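Local structure of PE family protein PE8 (Mycobacterium tuberculosis, 5XFS) at residues 16-20 / 84-88. The protein pairs with PPE15 and joins EspG5 in a heterotrimer of the ESX-5 secretion system, and promotes mycobacterial survival inside macrophages by regulating host cytokine production and inhibiting late apoptosis. Residues are numbered along the deposited sequence.
Sequences LTAAA and TLGIS
Leu85 overlaps the 16-20 turn of the facing helix, its CD2 lying 3.5 Å from Ala20 N, 3.7 Å from Ala19 C and 4.0 Å from Ala19 CB. With chi1 t and chi2 near 90°, its isobutyl group extends across the interface and rests on backbone that alanine methyls leave accessible. Its other branch meets Leu16, CD1 of Leu85 being 3.8 Å from CD2 of Leu16. Leu16, whose chi1 of about -100° lies between wells while chi2 is t, brings its CD1 to 4.0 Å from Ser88 O and 4.1 Å from Ser88 CB. Residues 16-20 keep helical phi/psi, and Ala20 N bonds Leu16 O at 2.9 Å. The partner helix runs through Ile87; Ser88, at phi/psi -63/127, leaves it, with a weak 3.4 Å hydrogen bond from Ser88 OG to Thr84 O. The backbones come nearest where Ala20 CA and Gly86 CA stand 5.1 Å apart, a short approach explained by small residues: Ala20 CB sits 3.8 Å from Gly86 CA, where no side chain intervenes. Thr17 adds a peripheral contact, its CG2 4.2 Å from Gly86 O. No hydrogen bond crosses between the segments; the 288 Å² buried between them comes from van der Waals packing, mainly of apolar groups. Leu16 and Ala19 also pack on PPE15, against an aromatic and an apolar side chain respectively, so both take part in the helix pairing and in the contact with PPE15. Pairing the start of helix 13-36 with the end of helix 51-87 closes the terminal end of the antiparallel helical hairpin characteristic of the PE domain.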
# COMPACT_ATOMS: atom_id res chain seq x y z
N LEU A 16 58.49 29.04 18.61
CA LEU A 16 58.10 28.69 17.25
C LEU A 16 58.11 27.18 17.14
O LEU A 16 57.06 26.55 17.07
CB LEU A 16 59.05 29.31 16.23
CG LEU A 16 58.54 30.58 15.56
CD1 LEU A 16 59.57 31.12 14.58
CD2 LEU A 16 57.22 30.33 14.86
N THR A 17 59.31 26.59 17.12
CA THR A 17 59.43 25.14 17.04
C THR A 17 58.48 24.43 18.00
O THR A 17 58.04 23.31 17.71
CB THR A 17 60.88 24.73 17.30
OG1 THR A 17 61.44 25.60 18.29
CG2 THR A 17 61.70 24.84 16.02
N ALA A 18 58.13 25.06 19.12
CA ALA A 18 57.09 24.50 19.98
C ALA A 18 55.76 24.44 19.24
O ALA A 18 55.11 23.39 19.18
CB ALA A 18 56.95 25.32 21.26
N ALA A 19 55.33 25.57 18.67
CA ALA A 19 54.09 25.58 17.89
C ALA A 19 54.17 24.64 16.70
O ALA A 19 53.14 24.13 16.24
CB ALA A 19 53.79 27.00 17.41
N ALA A 20 55.37 24.40 16.18
CA ALA A 20 55.55 23.41 15.12
C ALA A 20 55.15 22.02 15.60
O ALA A 20 54.28 21.37 15.00
CB ALA A 20 57.01 23.40 14.65
N THR A 84 56.93 24.41 7.13
CA THR A 84 57.32 25.79 6.91
C THR A 84 57.41 26.60 8.19
O THR A 84 58.31 27.41 8.34
CB THR A 84 56.35 26.47 5.93
OG1 THR A 84 56.73 26.16 4.59
CG2 THR A 84 56.37 27.97 6.11
N LEU A 85 56.49 26.39 9.10
CA LEU A 85 56.54 27.10 10.37
C LEU A 85 57.77 26.63 11.12
O LEU A 85 58.47 27.40 11.76
CB LEU A 85 55.28 26.83 11.17
CG LEU A 85 55.23 27.37 12.59
CD1 LEU A 85 54.63 28.77 12.60
CD2 LEU A 85 54.40 26.45 13.47
N GLY A 86 58.00 25.32 11.06
CA GLY A 86 59.12 24.67 11.70
C GLY A 86 60.46 25.09 11.16
O GLY A 86 61.44 25.20 11.89
N ILE A 87 60.52 25.33 9.85
CA ILE A 87 61.75 25.73 9.20
C ILE A 87 62.29 27.03 9.76
O ILE A 87 63.49 27.18 9.93
CB ILE A 87 61.56 25.88 7.69
CG1 ILE A 87 61.67 24.53 7.00
CG2 ILE A 87 62.61 26.80 7.09
CD1 ILE A 87 61.83 24.66 5.50
N SER A 88 61.42 27.99 10.04
CA SER A 88 61.88 29.24 10.58
C SER A 88 62.54 28.96 11.91
O SER A 88 61.91 28.41 12.81
CB SER A 88 60.70 30.19 10.77
OG SER A 88 59.81 30.12 9.68